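Local coordinates for protein glutathione synthetase-like effector 30 (Gpa-GSS30-apo) (Globodera pallida, PDB 5OET) that is an effector of a plant-parasitic nematode, built like ATP-dependent glutathione synthetase and probably derived from that housekeeping enzyme, at residues 278-283 / 300-305; 142-147 / 339-344; 102-107 / 167-172. All coordinates share one frame; numbering follows the deposited sequence.

Contact 1: residues 278-283 / 300-305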
loop_
_atom_site.group_PDB
_atom_site.type_symbol
_atom_site.label_atom_id
_atom_site.label_comp_id
_atom_site.label_asym_id
_atom_site.label_seq_id
_atom_site.Cartn_x
_atom_site.Cartn_y
_atom_site.Cartn_z
ATOM N N LYS A 278 19.175 5.656 11.277
ATOM C CA LYS A 278 18.839 6.653 10.277
ATOM C C LYS A 278 19.252 6.118 8.912
ATOM O O LYS A 278 20.354 5.615 8.727
ATOM C CB LYS A 278 19.494 8.001 10.569
ATOM C CG LYS A 278 18.988 8.686 11.835
ATOM C CD LYS A 278 19.983 9.739 12.358
ATOM C CE LYS A 278 21.177 9.124 13.083
ATOM N NZ LYS A 278 22.320 10.060 13.335
ATOM N N CYS A 279 18.321 6.205 7.984
ATOM C CA CYS A 279 18.521 5.848 6.608
ATOM C C CYS A 279 18.391 7.150 5.842
ATOM O O CYS A 279 17.398 7.842 6.004
ATOM C CB CYS A 279 17.428 4.859 6.171
ATOM S SG CYS A 279 17.524 3.231 6.990
ATOM N N ARG A 280 19.366 7.488 5.014
ATOM C CA ARG A 280 19.348 8.759 4.330
ATOM C C ARG A 280 19.210 8.551 2.837
ATOM O O ARG A 280 20.026 7.888 2.234
ATOM C CB ARG A 280 20.604 9.547 4.692
ATOM C CG ARG A 280 20.726 9.801 6.179
ATOM C CD ARG A 280 19.710 10.833 6.687
ATOM N NE ARG A 280 20.431 12.010 7.197
ATOM C CZ ARG A 280 20.561 13.191 6.589
ATOM N NH1 ARG A 280 19.989 13.465 5.422
ATOM N NH2 ARG A 280 21.285 14.126 7.170
ATOM N N PHE A 281 18.150 9.097 2.255
ATOM C CA PHE A 281 17.842 8.924 0.831
ATOM C C PHE A 281 18.386 10.085 0.031
ATOM O O PHE A 281 17.926 11.210 0.200
ATOM C CB PHE A 281 16.347 8.793 0.599
ATOM C CG PHE A 281 15.843 7.433 0.894
ATOM C CD1 PHE A 281 15.899 6.932 2.193
ATOM C CD2 PHE A 281 15.357 6.620 -0.120
ATOM C CE1 PHE A 281 15.459 5.664 2.477
ATOM C CE2 PHE A 281 14.908 5.347 0.161
ATOM C CZ PHE A 281 14.959 4.868 1.465
ATOM N N ILE A 282 19.349 9.783 -0.840
ATOM C CA ILE A 282 20.051 10.782 -1.639
ATOM C C ILE A 282 20.073 10.303 -3.104
ATOM O O ILE A 282 20.202 9.101 -3.343
ATOM C CB ILE A 282 21.479 11.021 -1.030
ATOM C CG1 ILE A 282 21.993 12.405 -1.359
ATOM C CG2 ILE A 282 22.510 9.982 -1.481
ATOM C CD1 ILE A 282 23.383 12.662 -0.818
ATOM N N THR A 283 19.917 11.201 -4.079
ATOM C CA THR A 283 20.203 10.820 -5.456
ATOM C C THR A 283 21.683 10.920 -5.684
ATOM O O THR A 283 22.394 11.559 -4.917
ATOM C CB THR A 283 19.549 11.685 -6.540
ATOM O OG1 THR A 283 20.094 13.000 -6.514
ATOM C CG2 THR A 283 18.079 11.745 -6.371
ATOM N N LEU A 300 33.426 7.602 4.438
ATOM C CA LEU A 300 32.519 8.357 3.596
ATOM C C LEU A 300 31.627 9.168 4.508
ATOM O O LEU A 300 31.001 8.606 5.415
ATOM C CB LEU A 300 31.678 7.403 2.742
ATOM C CG LEU A 300 30.741 7.998 1.689
ATOM C CD1 LEU A 300 31.511 8.572 0.517
ATOM C CD2 LEU A 300 29.783 6.907 1.216
ATOM N N ILE A 301 31.566 10.479 4.256
ATOM C CA ILE A 301 30.813 11.408 5.089
ATOM C C ILE A 301 29.724 12.125 4.288
ATOM O O ILE A 301 29.946 12.489 3.156
ATOM C CB ILE A 301 31.805 12.364 5.764
ATOM C CG1 ILE A 301 32.569 11.602 6.862
ATOM C CG2 ILE A 301 31.115 13.586 6.353
ATOM C CD1 ILE A 301 34.018 11.956 6.886
ATOM N N LEU A 302 28.553 12.298 4.901
ATOM C CA LEU A 302 27.386 12.927 4.298
ATOM C C LEU A 302 27.130 14.236 5.012
ATOM O O LEU A 302 27.049 14.253 6.225
ATOM C CB LEU A 302 26.161 12.020 4.446
ATOM C CG LEU A 302 24.779 12.591 4.075
ATOM C CD1 LEU A 302 24.587 12.667 2.572
ATOM C CD2 LEU A 302 23.677 11.767 4.701
ATOM N N ASP A 303 26.981 15.322 4.245
ATOM C CA ASP A 303 26.813 16.697 4.769
ATOM C C ASP A 303 27.846 17.091 5.822
ATOM O O ASP A 303 27.522 17.718 6.835
ATOM C CB ASP A 303 25.412 16.871 5.353
ATOM C CG ASP A 303 24.325 16.476 4.390
ATOM O OD1 ASP A 303 24.489 16.739 3.180
ATOM O OD2 ASP A 303 23.305 15.911 4.843
ATOM N N ASP A 304 29.087 16.676 5.614
ATOM C CA ASP A 304 30.178 16.958 6.549
ATOM C C ASP A 304 29.954 16.520 8.012
ATOM O O ASP A 304 30.821 16.766 8.842
ATOM C CB ASP A 304 30.528 18.444 6.491
ATOM C CG ASP A 304 30.504 18.991 5.072
ATOM O OD1 ASP A 304 31.503 18.831 4.326
ATOM O OD2 ASP A 304 29.464 19.570 4.706
ATOM N N LYS A 305 28.847 15.837 8.312
ATOM C CA LYS A 305 28.462 15.515 9.687
ATOM C C LYS A 305 28.231 14.008 9.979
ATOM O O LYS A 305 28.503 13.544 11.091
ATOM C CB LYS A 305 27.203 16.310 10.022
ATOM C CG LYS A 305 26.764 16.275 11.478
ATOM C CD LYS A 305 25.419 16.963 11.610
ATOM C CE LYS A 305 24.928 16.979 13.047
ATOM N NZ LYS A 305 23.467 17.320 13.149
#
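Arg280 lies against Leu302, and its guanidinium is laid over the leucine methyl CD2. That methyl, Leu302 CD2, sits 3.9 Å above the plane of the Arg280 guanidinium, over its centre. The Arg280 chain gets there by bending at chi2 (-72°) and again at chi3, which brings its head back over the leucine. The same methyl also meets the start of the chain: Arg280 CB and CG are each 3.8 Å from Leu302 CD2. The other branch of the leucine serves Ile282. The two side chains run past each other in opposite directions, and Ile282 CD1 comes 3.6 Å from Leu302 CD1. Arg280 and Ile282 thus share one leucine, one methyl each. Asp303 adds a charge. Arg280 NH2 and Asp303 OD2 form a salt bridge of 3.6 Å. The guanidinium and carboxylate planes are 44° apart. Asp303 OD2 approaches the guanidinium obliquely. Asp303 stands in the type I' beta turn of the hairpin between strands 300-302 and 306-314, where Lys305 N bonds to Leu302 O. Strands 279-283 and 300-302 are not sheet neighbours. Strand 279-283 bonds to 246-251, and strand 300-302 to 306-314. The stronger polar partners lie elsewhere: Arg280 NH1 is bridged to Glu49 of the second subunit, and Asp303 OD1 to Arg290. The contact therefore combines apolar packing with a charge pair. The methyls pack a buried patch on the sheet, while the long, skewed ion pair probably adds little more than general electrostatic attraction. Arg280, shared between Asp303 and a carboxylate of the second subunit, links this patch to the dimer interface.

Contact 2: residues 142-147 / 339-344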
loop_
_atom_site.group_PDB
_atom_site.type_symbol
_atom_site.label_atom_id
_atom_site.label_comp_id
_atom_site.label_asym_id
_atom_site.label_seq_id
_atom_site.Cartn_x
_atom_site.Cartn_y
_atom_site.Cartn_z
ATOM N N LYS A 142 36.634 -3.827 -19.910
ATOM C CA LYS A 142 37.931 -3.131 -19.914
ATOM C C LYS A 142 37.934 -1.877 -19.033
ATOM O O LYS A 142 38.922 -1.611 -18.363
ATOM C CB LYS A 142 38.416 -2.829 -21.341
ATOM C CG LYS A 142 38.944 -4.078 -22.038
ATOM C CD LYS A 142 40.028 -3.809 -23.070
ATOM C CE LYS A 142 39.466 -3.213 -24.342
ATOM N NZ LYS A 142 40.567 -2.814 -25.247
ATOM N N LYS A 143 36.839 -1.114 -19.057
ATOM C CA LYS A 143 36.663 0.052 -18.173
ATOM C C LYS A 143 36.568 -0.295 -16.667
ATOM O O LYS A 143 37.075 0.456 -15.829
ATOM C CB LYS A 143 35.432 0.869 -18.612
ATOM C CG LYS A 143 35.599 1.542 -19.970
ATOM C CD LYS A 143 36.373 2.857 -19.860
ATOM C CE LYS A 143 36.809 3.400 -21.221
ATOM N NZ LYS A 143 35.666 3.760 -22.110
ATOM N N LEU A 144 35.929 -1.419 -16.337
ATOM C CA LEU A 144 35.826 -1.882 -14.943
ATOM C C LEU A 144 37.154 -2.387 -14.382
ATOM O O LEU A 144 37.499 -2.086 -13.236
ATOM C CB LEU A 144 34.763 -2.982 -14.813
ATOM C CG LEU A 144 34.455 -3.514 -13.408
ATOM C CD1 LEU A 144 34.050 -2.391 -12.446
ATOM C CD2 LEU A 144 33.366 -4.582 -13.495
ATOM N N VAL A 145 37.889 -3.159 -15.177
ATOM C CA VAL A 145 39.228 -3.619 -14.770
ATOM C C VAL A 145 40.167 -2.431 -14.521
ATOM O O VAL A 145 40.820 -2.379 -13.491
ATOM C CB VAL A 145 39.842 -4.599 -15.803
ATOM C CG1 VAL A 145 41.342 -4.803 -15.580
ATOM C CG2 VAL A 145 39.112 -5.933 -15.744
ATOM N N LYS A 146 40.225 -1.500 -15.473
ATOM C CA LYS A 146 41.010 -0.253 -15.344
ATOM C C LYS A 146 40.782 0.409 -13.973
ATOM O O LYS A 146 41.736 0.786 -13.310
ATOM C CB LYS A 146 40.678 0.690 -16.524
ATOM C CG LYS A 146 40.975 2.181 -16.379
ATOM C CD LYS A 146 42.450 2.504 -16.202
ATOM C CE LYS A 146 42.615 3.984 -15.836
ATOM N NZ LYS A 146 44.034 4.432 -15.673
ATOM N N ARG A 147 39.522 0.511 -13.552
ATOM C CA ARG A 147 39.167 1.104 -12.260
ATOM C C ARG A 147 39.679 0.288 -11.066
ATOM O O ARG A 147 40.444 0.799 -10.250
ATOM C CB ARG A 147 37.655 1.253 -12.138
ATOM C CG ARG A 147 37.027 2.202 -13.137
ATOM C CD ARG A 147 37.031 3.626 -12.629
ATOM N NE ARG A 147 36.204 4.467 -13.490
ATOM C CZ ARG A 147 35.892 5.739 -13.249
ATOM N NH1 ARG A 147 36.345 6.368 -12.163
ATOM N NH2 ARG A 147 35.110 6.387 -14.104
ATOM N N PRO A 339 26.720 -4.812 -3.609
ATOM C CA PRO A 339 28.027 -5.203 -3.141
ATOM C C PRO A 339 29.080 -4.320 -3.785
ATOM O O PRO A 339 28.752 -3.498 -4.628
ATOM C CB PRO A 339 28.130 -6.647 -3.655
ATOM C CG PRO A 339 27.354 -6.636 -4.930
ATOM C CD PRO A 339 26.429 -5.445 -4.903
ATOM N N PRO A 340 30.343 -4.500 -3.415
ATOM C CA PRO A 340 31.354 -3.687 -4.093
ATOM C C PRO A 340 31.463 -3.997 -5.577
ATOM O O PRO A 340 30.975 -5.018 -6.031
ATOM C CB PRO A 340 32.657 -4.008 -3.339
ATOM C CG PRO A 340 32.359 -5.186 -2.472
ATOM C CD PRO A 340 30.880 -5.226 -2.255
ATOM N N TYR A 341 32.121 -3.123 -6.318
ATOM C CA TYR A 341 32.144 -3.208 -7.781
ATOM C C TYR A 341 32.717 -4.500 -8.343
ATOM O O TYR A 341 32.250 -4.962 -9.379
ATOM C CB TYR A 341 32.834 -1.987 -8.418
ATOM C CG TYR A 341 31.840 -1.033 -9.005
ATOM C CD1 TYR A 341 31.243 -1.313 -10.225
ATOM C CD2 TYR A 341 31.454 0.131 -8.326
ATOM C CE1 TYR A 341 30.296 -0.456 -10.772
ATOM C CE2 TYR A 341 30.517 1.008 -8.870
ATOM C CZ TYR A 341 29.940 0.701 -10.099
ATOM O OH TYR A 341 29.008 1.533 -10.679
ATOM N N ILE A 342 33.690 -5.097 -7.651
ATOM C CA ILE A 342 34.275 -6.397 -8.047
ATOM C C ILE A 342 33.228 -7.466 -8.384
ATOM O O ILE A 342 33.461 -8.315 -9.254
ATOM C CB ILE A 342 35.271 -6.928 -6.979
ATOM C CG1 ILE A 342 36.021 -8.166 -7.466
ATOM C CG2 ILE A 342 34.577 -7.274 -5.670
ATOM C CD1 ILE A 342 36.878 -7.927 -8.678
ATOM N N PHE A 343 32.069 -7.399 -7.722
ATOM C CA PHE A 343 31.004 -8.378 -7.941
ATOM C C PHE A 343 30.342 -8.230 -9.294
ATOM O O PHE A 343 29.833 -9.220 -9.828
ATOM C CB PHE A 343 29.961 -8.305 -6.836
ATOM C CG PHE A 343 30.393 -8.961 -5.570
ATOM C CD1 PHE A 343 31.334 -8.370 -4.767
ATOM C CD2 PHE A 343 29.878 -10.171 -5.197
ATOM C CE1 PHE A 343 31.742 -8.963 -3.590
ATOM C CE2 PHE A 343 30.275 -10.770 -4.024
ATOM C CZ PHE A 343 31.217 -10.169 -3.219
ATOM N N ALA A 344 30.350 -7.020 -9.851
ATOM C CA ALA A 344 29.874 -6.810 -11.219
ATOM C C ALA A 344 30.693 -7.597 -12.247
ATOM O O ALA A 344 30.137 -8.052 -13.248
ATOM C CB ALA A 344 29.888 -5.334 -11.574
#
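Leu144 packs against Tyr341 and Ala344 in a small contact between helix 141-150 and the segment 339-344, which runs into the short, weakly bonded helix 342-345, near the surface of the eukaryotic glutathione synthetase fold. It is purely apolar. Leu144 carries its side of the contact and splits its two methyls between the partners. Its CG is anti to the backbone N (chi1 -176°), which directs the branch outward from the helix toward the other segment. The CD1 methyl reaches the tyrosine ring, with Leu144 CD1 3.7 Å from Tyr341 CD1. The two side chains cross at a slant, and the methyl lies obliquely to the ring. Helix 325-331 adds to the packing: Phe328 stacks on the Tyr341 ring and also touches Leu144. Arg147, one turn further along the first helix, is bridged to Asp325. Backbone bonds shape the chain that leads into helix 342-345. Phe343 N bonds to Pro340 O at 3.1 Å, and Ala344 N to Tyr341 O at 2.8 Å. This three-residue spacing places Tyr341 and Ala344 together on the side that meets Leu144. Phe343 turns its CB away from helix 141-150, and Pro339 CB covers one face of its ring. The last piece is methyl against methyl, with Leu144 CD2 4.0 Å from Ala344 CB.

Contact 3: residues 102-107 / 167-172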
loop_
_atom_site.group_PDB
_atom_site.type_symbol
_atom_site.label_atom_id
_atom_site.label_comp_id
_atom_site.label_asym_id
_atom_site.label_seq_id
_atom_site.Cartn_x
_atom_site.Cartn_y
_atom_site.Cartn_z
ATOM N N GLN A 102 11.931 -26.545 -4.423
ATOM C CA GLN A 102 12.792 -26.915 -3.316
ATOM C C GLN A 102 14.248 -27.042 -3.791
ATOM O O GLN A 102 15.156 -26.610 -3.115
ATOM C CB GLN A 102 12.286 -28.197 -2.629
ATOM C CG GLN A 102 12.687 -28.360 -1.168
ATOM C CD GLN A 102 12.434 -27.105 -0.334
ATOM O OE1 GLN A 102 13.300 -26.692 0.449
ATOM N NE2 GLN A 102 11.271 -26.459 -0.534
ATOM N N GLN A 103 14.460 -27.588 -4.977
ATOM C CA GLN A 103 15.789 -27.677 -5.565
ATOM C C GLN A 103 16.414 -26.282 -5.749
ATOM O O GLN A 103 17.621 -26.110 -5.484
ATOM C CB GLN A 103 15.724 -28.423 -6.905
ATOM C CG GLN A 103 17.045 -28.928 -7.439
ATOM C CD GLN A 103 16.955 -29.409 -8.878
ATOM O OE1 GLN A 103 15.885 -29.810 -9.364
ATOM N NE2 GLN A 103 18.095 -29.385 -9.572
ATOM N N ALA A 104 15.623 -25.298 -6.181
ATOM C CA ALA A 104 16.125 -23.924 -6.334
ATOM C C ALA A 104 16.415 -23.213 -4.995
ATOM O O ALA A 104 17.428 -22.526 -4.834
ATOM C CB ALA A 104 15.146 -23.091 -7.137
ATOM N N VAL A 105 15.494 -23.358 -4.055
ATOM C CA VAL A 105 15.672 -22.823 -2.717
ATOM C C VAL A 105 16.899 -23.428 -2.055
ATOM O O VAL A 105 17.664 -22.697 -1.471
ATOM C CB VAL A 105 14.416 -23.058 -1.852
ATOM C CG1 VAL A 105 14.705 -22.875 -0.364
ATOM C CG2 VAL A 105 13.306 -22.123 -2.314
ATOM N N ASP A 106 17.080 -24.743 -2.164
ATOM C CA ASP A 106 18.171 -25.445 -1.481
ATOM C C ASP A 106 19.577 -25.091 -1.983
ATOM O O ASP A 106 20.532 -25.156 -1.216
ATOM C CB ASP A 106 17.990 -26.978 -1.575
ATOM C CG ASP A 106 16.832 -27.507 -0.714
ATOM O OD1 ASP A 106 16.493 -26.859 0.314
ATOM O OD2 ASP A 106 16.255 -28.574 -1.079
ATOM N N VAL A 107 19.703 -24.736 -3.261
ATOM C CA VAL A 107 21.018 -24.498 -3.863
ATOM C C VAL A 107 21.504 -23.047 -3.671
ATOM O O VAL A 107 22.669 -22.724 -3.973
ATOM C CB VAL A 107 21.029 -24.931 -5.351
ATOM C CG1 VAL A 107 20.348 -23.910 -6.261
ATOM C CG2 VAL A 107 22.442 -25.225 -5.812
ATOM N N ALA A 167 18.987 -15.444 -8.096
ATOM C CA ALA A 167 19.194 -16.457 -9.148
ATOM C C ALA A 167 17.851 -16.742 -9.793
ATOM O O ALA A 167 16.888 -16.999 -9.073
ATOM C CB ALA A 167 19.740 -17.739 -8.544
ATOM N N ASP A 168 17.778 -16.696 -11.122
ATOM C CA ASP A 168 16.552 -16.993 -11.854
ATOM C C ASP A 168 16.558 -18.407 -12.493
ATOM O O ASP A 168 17.568 -18.874 -12.993
ATOM C CB ASP A 168 16.296 -15.906 -12.896
ATOM C CG ASP A 168 16.015 -14.531 -12.260
ATOM O OD1 ASP A 168 15.723 -14.457 -11.046
ATOM O OD2 ASP A 168 16.096 -13.505 -12.963
ATOM N N TYR A 169 15.408 -19.075 -12.455
ATOM C CA TYR A 169 15.250 -20.428 -12.957
ATOM C C TYR A 169 14.019 -20.597 -13.852
ATOM O O TYR A 169 13.040 -19.868 -13.726
ATOM C CB TYR A 169 15.164 -21.390 -11.782
ATOM C CG TYR A 169 16.401 -21.379 -10.889
ATOM C CD1 TYR A 169 16.499 -20.494 -9.839
ATOM C CD2 TYR A 169 17.464 -22.288 -11.091
ATOM C CE1 TYR A 169 17.607 -20.495 -9.012
ATOM C CE2 TYR A 169 18.580 -22.296 -10.269
ATOM C CZ TYR A 169 18.651 -21.395 -9.227
ATOM O OH TYR A 169 19.740 -21.345 -8.380
ATOM N N MET A 170 14.116 -21.555 -14.767
ATOM C CA MET A 170 13.028 -22.004 -15.630
ATOM C C MET A 170 12.873 -23.493 -15.340
ATOM O O MET A 170 13.875 -24.196 -15.241
ATOM C CB MET A 170 13.405 -21.815 -17.112
ATOM C CG MET A 170 12.361 -21.130 -17.985
ATOM S SD MET A 170 12.674 -19.371 -18.363
ATOM C CE MET A 170 11.010 -18.783 -18.696
ATOM N N ALA A 171 11.643 -23.973 -15.175
ATOM C CA ALA A 171 11.366 -25.415 -15.268
ATOM C C ALA A 171 11.427 -25.753 -16.759
ATOM O O ALA A 171 10.746 -25.118 -17.551
ATOM C CB ALA A 171 10.011 -25.765 -14.674
ATOM N N SER A 172 12.269 -26.709 -17.141
ATOM C CA SER A 172 12.496 -27.013 -18.559
ATOM C C SER A 172 12.087 -28.437 -18.883
ATOM O O SER A 172 12.400 -29.347 -18.130
ATOM C CB SER A 172 13.965 -26.824 -18.886
ATOM O OG SER A 172 14.205 -27.020 -20.267
#
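Ala104 points its methyl at the face of the Tyr169 ring. Ala104 CB is 4.1 Å from the centroid of the Tyr169 ring and 17° off the ring normal, a CH-pi contact. The methyl is shifted a little toward the rim, and it is 4.0 Å from both Tyr169 CD1 and Tyr169 CE1. Val107, one turn on, meets the far end of the same ring. Its CG1 is 3.4 Å from Tyr169 OH and 4.2 Å from Tyr169 CZ, approaching obliquely. This branch of Val107 is set between the backbone N and the carbonyl carbon (chi1 78°), which turns it toward the hydroxyl end. The helix therefore offers the tyrosine two methyl contacts, one over the ring face and one oblique to its hydroxyl end. The phenol oxygen keeps a polar partner in spite of this burial, because Tyr169 OH is hydrogen-bonded to Gln183 NE2 on strand 179-188. That bond would limit how far the ring can swing.

A second shell holds both sides. Leu181 and Ile477, from the strands flanking 160-173, touch both Ala104 and Tyr169. Gln108, the next residue of the helix, also touches Tyr169. Val107 is backed by Ala376 and Ile377 of helix 373-380. The strand itself is fixed by its neighbours: Tyr169 shares backbone bonds with Leu475, and Asp168 with Val184 and Glu185. The disulfide Cys164-Cys480 also ties strand 160-173 to strand 469-484. The backbones are nearest at Ala104 and Tyr169, where the CA atoms are 7.5 Å apart; the small alanine is consistent with this. This is helix-on-sheet packing, with helix 98-119 lying against the large mixed sheet of the glutathione synthetase fold.

From the N terminus, helix 98-119 opens contact 3. Helix 141-150 opens contact 2 before contact 3 has closed on strand 160-173. Contacts 2 and 3 therefore cross, since contact 2 closes only at 339-344. Contact 1 opens and closes inside that long loop, between 278-283 and 300-305, so it is nested within contact 2 and follows contact 3 in series. Contact 3 joins a helix to the large mixed sheet. Contact 1 joins two non-adjacent strands of the second mixed sheet, while contact 2 joins helix 141-150 to the segment leading into the short helix 342-345. Contacts 1 and 3 lie on opposite sides of the chain's centre, their own centres 38 Å apart.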